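Local coordinates for RagB/SusD domain protein (Flavobacterium johnsoniae, PDB 5J5U) that probably binds chitin or chitin fragments at the outer membrane as a SusD-like component of a chitin-utilisation system, at residues D270-P282 / G368-A380. Sequence-based numbering, arbitrary orientation.
Sequences DNGDPRLKMLATP and GIKQLEVYGAAPA
Asp-273 OD1 accepts two bonds from Arg-275, whose side chain packs on Ile-369 and, through a water, reaches Gly-368. The backbone N of Arg-275 meets the anti lone pair of Asp-273 OD1 at 3.0 Å, a capping bond at the turn into helix 276-279. Arg-275 NE reaches Asp-273 OD1 at 2.8 Å, on its syn side but 25° out of the carboxylate plane. Arg-275 NH2 closes the side-on salt bridge on the syn lone pair of Asp-273 OD2, at an N-H...O angle of 174°, and also bonds Gln-406 OE1. Held this way, with a bend at chi3 (-74°), the guanidinium presents one face to Ile-369, whose CG1 lies 3.7 Å above the plane and offset toward the rim. NH1 donates to a water that in turn donates to Gly-368 O. With a leucine in place of Arg-275, the buried Asp-273 carboxylate would probably lose its charged mate and the water its anchor on this side.

The aliphatic part of Arg-275 also joins the apolar packing. The Leu-372 side chain crosses those of Arg-275 and Leu-279 at about a right angle, its CD1 3.6 Å from Arg-275 CG and 3.7 Å from Leu-279 CD2. The bent end of Met-278 places CE 3.6 Å from Leu-372 CB, with Ala-377 CB and the carbonyl oxygens of Ile-369 and Ala-378 also around that methyl. Pro-274 lies across Ile-369 CD1, and Tyr-388 of helix 382-391 touches both residues. A short Asp-capped turn of helix, with the turn before it, thus packs against the end of helix 357-371 and the loop that follows, within the largely helical SusD-like fold.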
ATOM      1  N   ASP A 270      -1.482 -23.698   0.901  1.00 22.46           N
ATOM      2  CA  ASP A 270      -1.874 -24.575   2.003  1.00 26.89           C
ATOM      3  C   ASP A 270      -3.311 -24.333   2.486  1.00 31.40           C
ATOM      4  O   ASP A 270      -3.899 -25.201   3.126  1.00 34.42           O
ATOM      5  CB  ASP A 270      -0.926 -24.431   3.210  1.00 23.12           C
ATOM      6  CG  ASP A 270       0.520 -24.838   2.901  1.00 26.82           C
ATOM      7  OD1 ASP A 270       0.769 -25.496   1.863  1.00 23.83           O
ATOM      8  OD2 ASP A 270       1.411 -24.509   3.725  1.00 29.16           O
ATOM      9  N   ASN A 271      -3.883 -23.173   2.182  1.00 22.30           N
ATOM     10  CA  ASN A 271      -5.253 -22.871   2.616  1.00 27.20           C
ATOM     11  C   ASN A 271      -6.251 -22.903   1.462  1.00 25.85           C
ATOM     12  O   ASN A 271      -7.415 -22.550   1.635  1.00 29.98           O
ATOM     13  CB  ASN A 271      -5.336 -21.494   3.311  1.00 31.17           C
ATOM     14  CG  ASN A 271      -4.563 -21.445   4.626  1.00 29.60           C
ATOM     15  OD1 ASN A 271      -4.937 -22.084   5.609  1.00 45.96           O
ATOM     16  ND2 ASN A 271      -3.490 -20.659   4.650  1.00 43.40           N
ATOM     17  N   GLY A 272      -5.785 -23.300   0.283  1.00 25.34           N
ATOM     18  CA  GLY A 272      -6.630 -23.366  -0.894  1.00 26.59           C
ATOM     19  C   GLY A 272      -7.257 -22.057  -1.333  1.00 29.92           C
ATOM     20  O   GLY A 272      -8.417 -22.033  -1.722  1.00 29.59           O
ATOM     21  N   ASP A 273      -6.495 -20.969  -1.254  1.00 28.85           N
ATOM     22  CA  ASP A 273      -6.932 -19.672  -1.760  1.00 26.94           C
ATOM     23  C   ASP A 273      -6.970 -19.723  -3.293  1.00 23.68           C
ATOM     24  O   ASP A 273      -6.023 -20.183  -3.919  1.00 29.92           O
ATOM     25  CB  ASP A 273      -5.995 -18.564  -1.255  1.00 24.21           C
ATOM     26  CG  ASP A 273      -6.610 -17.178  -1.342  1.00 22.26           C
ATOM     27  OD1 ASP A 273      -6.882 -16.730  -2.460  1.00 26.46           O
ATOM     28  OD2 ASP A 273      -6.811 -16.527  -0.292  1.00 24.81           O
ATOM     29  N   PRO A 274      -8.082 -19.287  -3.906  1.00 27.51           N
ATOM     30  CA  PRO A 274      -8.186 -19.307  -5.374  1.00 23.34           C
ATOM     31  C   PRO A 274      -7.231 -18.324  -6.069  1.00 23.74           C
ATOM     32  O   PRO A 274      -7.105 -18.334  -7.293  1.00 25.45           O
ATOM     33  CB  PRO A 274      -9.643 -18.900  -5.636  1.00 21.48           C
ATOM     34  CG  PRO A 274     -10.345 -19.117  -4.367  1.00 28.94           C
ATOM     35  CD  PRO A 274      -9.346 -18.878  -3.272  1.00 26.50           C
ATOM     36  N   ARG A 275      -6.571 -17.468  -5.301  1.00 26.84           N
ATOM     37  CA  ARG A 275      -5.734 -16.453  -5.920  1.00 24.97           C
ATOM     38  C   ARG A 275      -4.385 -17.015  -6.302  1.00 17.23           C
ATOM     39  O   ARG A 275      -3.628 -16.346  -6.985  1.00 20.38           O
ATOM     40  CB  ARG A 275      -5.557 -15.254  -4.992  1.00 25.43           C
ATOM     41  CG  ARG A 275      -6.767 -14.346  -4.935  1.00 23.17           C
ATOM     42  CD  ARG A 275      -6.609 -13.296  -3.864  1.00 20.01           C
ATOM     43  NE  ARG A 275      -6.778 -13.884  -2.545  1.00 16.93           N
ATOM     44  CZ  ARG A 275      -7.098 -13.187  -1.463  1.00 22.11           C
ATOM     45  NH1 ARG A 275      -7.259 -11.871  -1.551  1.00 19.04           N
ATOM     46  NH2 ARG A 275      -7.244 -13.794  -0.297  1.00 23.38           N
ATOM     47  N   LEU A 276      -4.107 -18.245  -5.878  1.00 17.52           N
ATOM     48  CA  LEU A 276      -2.801 -18.886  -6.081  1.00 27.07           C
ATOM     49  C   LEU A 276      -2.289 -18.835  -7.531  1.00 26.77           C
ATOM     50  O   LEU A 276      -1.184 -18.322  -7.794  1.00 19.07           O
ATOM     51  CB  LEU A 276      -2.858 -20.344  -5.611  1.00 24.10           C
ATOM     52  CG  LEU A 276      -1.577 -21.160  -5.783  1.00 25.59           C
ATOM     53  CD1 LEU A 276      -0.455 -20.523  -4.984  1.00 27.11           C
ATOM     54  CD2 LEU A 276      -1.780 -22.605  -5.329  1.00 21.73           C
ATOM     55  N   LYS A 277      -3.088 -19.363  -8.461  1.00 21.45           N
ATOM     56  CA  LYS A 277      -2.710 -19.414  -9.884  1.00 22.44           C
ATOM     57  C   LYS A 277      -3.089 -18.147 -10.648  1.00 19.49           C
ATOM     58  O   LYS A 277      -2.594 -17.913 -11.760  1.00 22.37           O
ATOM     59  CB  LYS A 277      -3.342 -20.637 -10.573  1.00 24.81           C
ATOM     60  CG  LYS A 277      -3.136 -21.942  -9.840  1.00 25.14           C
ATOM     61  CD  LYS A 277      -3.989 -23.048 -10.459  1.00 32.11           C
ATOM     62  CE  LYS A 277      -3.539 -24.421 -10.011  1.00 32.20           C
ATOM     63  NZ  LYS A 277      -4.372 -25.480 -10.638  1.00 47.07           N
ATOM     64  N   MET A 278      -3.963 -17.331 -10.063  1.00 14.78           N
ATOM     65  CA  MET A 278      -4.224 -16.014 -10.629  1.00 16.23           C
ATOM     66  C   MET A 278      -2.963 -15.161 -10.493  1.00 17.89           C
ATOM     67  O   MET A 278      -2.746 -14.244 -11.278  1.00 18.45           O
ATOM     68  CB  MET A 278      -5.405 -15.336  -9.926  1.00 20.56           C
ATOM     69  CG  MET A 278      -6.701 -16.154  -9.932  1.00 19.77           C
ATOM     70  SD  MET A 278      -8.069 -15.353  -9.066  1.00 30.59           S
ATOM     71  CE  MET A 278      -8.292 -13.900 -10.101  1.00 20.74           C
ATOM     72  N   LEU A 279      -2.143 -15.468  -9.484  1.00 12.90           N
ATOM     73  CA  LEU A 279      -0.945 -14.673  -9.184  1.00 17.05           C
ATOM     74  C   LEU A 279       0.351 -15.346  -9.651  1.00 15.21           C
ATOM     75  O   LEU A 279       1.199 -14.703 -10.255  1.00 18.45           O
ATOM     76  CB  LEU A 279      -0.849 -14.390  -7.668  1.00 15.45           C
ATOM     77  CG  LEU A 279      -1.922 -13.512  -7.029  1.00 14.65           C
ATOM     78  CD1 LEU A 279      -1.872 -13.583  -5.510  1.00 10.20           C
ATOM     79  CD2 LEU A 279      -1.788 -12.087  -7.500  1.00 14.84           C
ATOM     80  N   ALA A 280       0.504 -16.636  -9.350  1.00 16.90           N
ATOM     81  CA  ALA A 280       1.771 -17.337  -9.573  1.00 17.11           C
ATOM     82  C   ALA A 280       1.787 -18.239 -10.820  1.00 24.20           C
ATOM     83  O   ALA A 280       0.809 -18.917 -11.137  1.00 24.21           O
ATOM     84  CB  ALA A 280       2.112 -18.163  -8.357  1.00 14.95           C
ATOM     85  N   THR A 281       2.925 -18.271 -11.500  1.00 21.82           N
ATOM     86  CA  THR A 281       3.147 -19.224 -12.559  1.00 18.76           C
ATOM     87  C   THR A 281       3.769 -20.480 -11.950  1.00 23.77           C
ATOM     88  O   THR A 281       4.532 -20.394 -10.977  1.00 20.00           O
ATOM     89  CB  THR A 281       4.073 -18.675 -13.629  1.00 20.27           C
ATOM     90  OG1 THR A 281       5.375 -18.479 -13.067  1.00 16.97           O
ATOM     91  CG2 THR A 281       3.537 -17.368 -14.190  1.00 18.36           C
ATOM     92  N   PRO A 282       3.448 -21.653 -12.514  1.00 25.66           N
ATOM     93  CA  PRO A 282       3.928 -22.924 -11.947  1.00 22.50           C
ATOM     94  C   PRO A 282       5.432 -23.123 -12.125  1.00 20.02           C
ATOM     95  O   PRO A 282       6.012 -22.511 -13.009  1.00 18.45           O
ATOM     96  CB  PRO A 282       3.146 -23.974 -12.746  1.00 23.96           C
ATOM     97  CG  PRO A 282       2.836 -23.290 -14.065  1.00 20.62           C
ATOM     98  CD  PRO A 282       2.600 -21.851 -13.710  1.00 22.77           C
ATOM     99  N   GLY A 368     -11.311  -9.321  -2.613  1.00 20.95           N
ATOM    100  CA  GLY A 368      -9.886  -9.390  -2.904  1.00 25.28           C
ATOM    101  C   GLY A 368      -9.578 -10.424  -3.974  1.00 25.06           C
ATOM    102  O   GLY A 368      -8.703 -10.217  -4.825  1.00 22.76           O
ATOM    103  N   ILE A 369     -10.302 -11.544  -3.923  1.00 28.18           N
ATOM    104  CA  ILE A 369     -10.156 -12.586  -4.938  1.00 26.74           C
ATOM    105  C   ILE A 369     -10.607 -12.066  -6.295  1.00 26.20           C
ATOM    106  O   ILE A 369      -9.953 -12.327  -7.309  1.00 31.03           O
ATOM    107  CB  ILE A 369     -10.950 -13.857  -4.573  1.00 30.37           C
ATOM    108  CG1 ILE A 369     -10.387 -14.476  -3.296  1.00 24.34           C
ATOM    109  CG2 ILE A 369     -10.868 -14.889  -5.697  1.00 34.69           C
ATOM    110  CD1 ILE A 369     -11.269 -15.557  -2.713  1.00 25.08           C
ATOM    111  N   LYS A 370     -11.681 -11.283  -6.316  1.00 25.21           N
ATOM    112  CA  LYS A 370     -12.193 -10.785  -7.592  1.00 25.40           C
ATOM    113  C   LYS A 370     -11.476  -9.557  -8.115  1.00 28.18           C
ATOM    114  O   LYS A 370     -11.562  -9.274  -9.312  1.00 26.84           O
ATOM    115  CB  LYS A 370     -13.701 -10.483  -7.508  1.00 26.96           C
ATOM    116  CG  LYS A 370     -14.576 -11.745  -7.525  1.00 32.61           C
ATOM    117  CD  LYS A 370     -16.077 -11.472  -7.374  1.00 31.05           C
ATOM    118  CE  LYS A 370     -16.862 -12.790  -7.478  1.00 46.85           C
ATOM    119  NZ  LYS A 370     -18.338 -12.615  -7.421  1.00 35.35           N
ATOM    120  N   GLN A 371     -10.785  -8.816  -7.244  1.00 25.28           N
ATOM    121  CA  GLN A 371     -10.158  -7.567  -7.687  1.00 24.20           C
ATOM    122  C   GLN A 371      -9.010  -7.849  -8.655  1.00 22.79           C
ATOM    123  O   GLN A 371      -8.611  -6.984  -9.426  1.00 21.87           O
ATOM    124  CB  GLN A 371      -9.655  -6.752  -6.486  1.00 26.09           C
ATOM    125  CG  GLN A 371      -8.240  -7.102  -6.047  1.00 20.93           C
ATOM    126  CD  GLN A 371      -7.856  -6.479  -4.718  1.00 26.10           C
ATOM    127  OE1 GLN A 371      -8.715  -6.171  -3.892  1.00 22.53           O
ATOM    128  NE2 GLN A 371      -6.556  -6.299  -4.503  1.00 18.50           N
ATOM    129  N   LEU A 372      -8.504  -9.076  -8.630  1.00 21.52           N
ATOM    130  CA  LEU A 372      -7.396  -9.463  -9.499  1.00 24.40           C
ATOM    131  C   LEU A 372      -7.816  -9.581 -10.969  1.00 28.69           C
ATOM    132  O   LEU A 372      -6.972  -9.600 -11.868  1.00 28.06           O
ATOM    133  CB  LEU A 372      -6.798 -10.793  -9.032  1.00 22.75           C
ATOM    134  CG  LEU A 372      -6.212 -10.909  -7.627  1.00 23.17           C
ATOM    135  CD1 LEU A 372      -5.477 -12.227  -7.516  1.00 21.79           C
ATOM    136  CD2 LEU A 372      -5.263  -9.763  -7.326  1.00 26.54           C
ATOM    137  N   GLU A 373      -9.119  -9.646 -11.216  1.00 26.00           N
ATOM    138  CA  GLU A 373      -9.599  -9.823 -12.578  1.00 28.11           C
ATOM    139  C   GLU A 373      -9.174  -8.665 -13.476  1.00 29.41           C
ATOM    140  O   GLU A 373      -8.813  -8.856 -14.636  1.00 28.46           O
ATOM    141  CB  GLU A 373     -11.116  -9.965 -12.579  1.00 26.68           C
ATOM    142  CG  GLU A 373     -11.608 -11.223 -11.871  1.00 28.06           C
ATOM    143  CD  GLU A 373     -13.120 -11.308 -11.826  1.00 32.26           C
ATOM    144  OE1 GLU A 373     -13.789 -10.537 -12.553  1.00 31.03           O
ATOM    145  OE2 GLU A 373     -13.641 -12.122 -11.040  1.00 31.91           O
ATOM    146  N   VAL A 374      -9.154  -7.464 -12.916  1.00 26.95           N
ATOM    147  CA  VAL A 374      -8.844  -6.288 -13.714  1.00 28.68           C
ATOM    148  C   VAL A 374      -7.402  -6.343 -14.217  1.00 29.51           C
ATOM    149  O   VAL A 374      -7.056  -5.653 -15.165  1.00 29.96           O
ATOM    150  CB  VAL A 374      -9.093  -4.992 -12.919  1.00 27.96           C
ATOM    151  CG1 VAL A 374      -8.128  -4.874 -11.754  1.00 27.96           C
ATOM    152  CG2 VAL A 374      -9.009  -3.782 -13.834  1.00 31.59           C
ATOM    153  N   TYR A 375      -6.586  -7.206 -13.609  1.00 28.65           N
ATOM    154  CA  TYR A 375      -5.194  -7.397 -14.021  1.00 28.01           C
ATOM    155  C   TYR A 375      -5.104  -8.304 -15.243  1.00 31.73           C
ATOM    156  O   TYR A 375      -4.023  -8.514 -15.780  1.00 27.34           O
ATOM    157  CB  TYR A 375      -4.358  -8.003 -12.887  1.00 24.43           C
ATOM    158  CG  TYR A 375      -4.193  -7.105 -11.697  1.00 27.22           C
ATOM    159  CD1 TYR A 375      -3.867  -5.771 -11.855  1.00 30.87           C
ATOM    160  CD2 TYR A 375      -4.388  -7.586 -10.410  1.00 33.72           C
ATOM    161  CE1 TYR A 375      -3.720  -4.933 -10.760  1.00 27.03           C
ATOM    162  CE2 TYR A 375      -4.244  -6.758  -9.309  1.00 34.15           C
ATOM    163  CZ  TYR A 375      -3.913  -5.429  -9.495  1.00 29.09           C
ATOM    164  OH  TYR A 375      -3.772  -4.592  -8.411  1.00 31.09           O
ATOM    165  N   GLY A 376      -6.235  -8.869 -15.651  1.00 25.19           N
ATOM    166  CA  GLY A 376      -6.242  -9.795 -16.763  1.00 30.97           C
ATOM    167  C   GLY A 376      -6.216 -11.246 -16.315  1.00 29.62           C
ATOM    168  O   GLY A 376      -5.999 -12.146 -17.129  1.00 28.17           O
ATOM    169  N   ALA A 377      -6.449 -11.481 -15.025  1.00 27.23           N
ATOM    170  CA  ALA A 377      -6.490 -12.851 -14.509  1.00 26.07           C
ATOM    171  C   ALA A 377      -7.841 -13.519 -14.790  1.00 29.34           C
ATOM    172  O   ALA A 377      -8.894 -12.880 -14.751  1.00 23.76           O
ATOM    173  CB  ALA A 377      -6.188 -12.874 -13.018  1.00 19.81           C
ATOM    174  N   ALA A 378      -7.796 -14.811 -15.077  1.00 36.94           N
ATOM    175  CA  ALA A 378      -9.008 -15.576 -15.305  1.00 29.85           C
ATOM    176  C   ALA A 378      -9.834 -15.549 -14.041  1.00 30.06           C
ATOM    177  O   ALA A 378      -9.354 -15.967 -12.986  1.00 32.80           O
ATOM    178  CB  ALA A 378      -8.677 -16.995 -15.705  1.00 30.00           C
ATOM    179  N   PRO A 379     -11.068 -15.028 -14.132  1.00 28.57           N
ATOM    180  CA  PRO A 379     -11.919 -14.952 -12.941  1.00 31.24           C
ATOM    181  C   PRO A 379     -12.103 -16.319 -12.314  1.00 33.22           C
ATOM    182  O   PRO A 379     -12.252 -17.307 -13.023  1.00 39.46           O
ATOM    183  CB  PRO A 379     -13.247 -14.383 -13.470  1.00 25.76           C
ATOM    184  CG  PRO A 379     -13.127 -14.372 -14.969  1.00 30.85           C
ATOM    185  CD  PRO A 379     -11.680 -14.369 -15.299  1.00 29.68           C
ATOM    186  N   ALA A 380     -12.034 -16.377 -10.993  1.00 32.93           N
ATOM    187  CA  ALA A 380     -12.238 -17.622 -10.288  1.00 31.55           C
ATOM    188  C   ALA A 380     -13.720 -17.937 -10.259  1.00 37.15           C
ATOM    189  O   ALA A 380     -14.549 -17.036 -10.164  1.00 35.19           O
ATOM    190  CB  ALA A 380     -11.688 -17.529  -8.874  1.00 32.99           C
TER
HETATM  191  O   HOH W   1      -6.159  -9.889  -3.155  1.00 23.86           O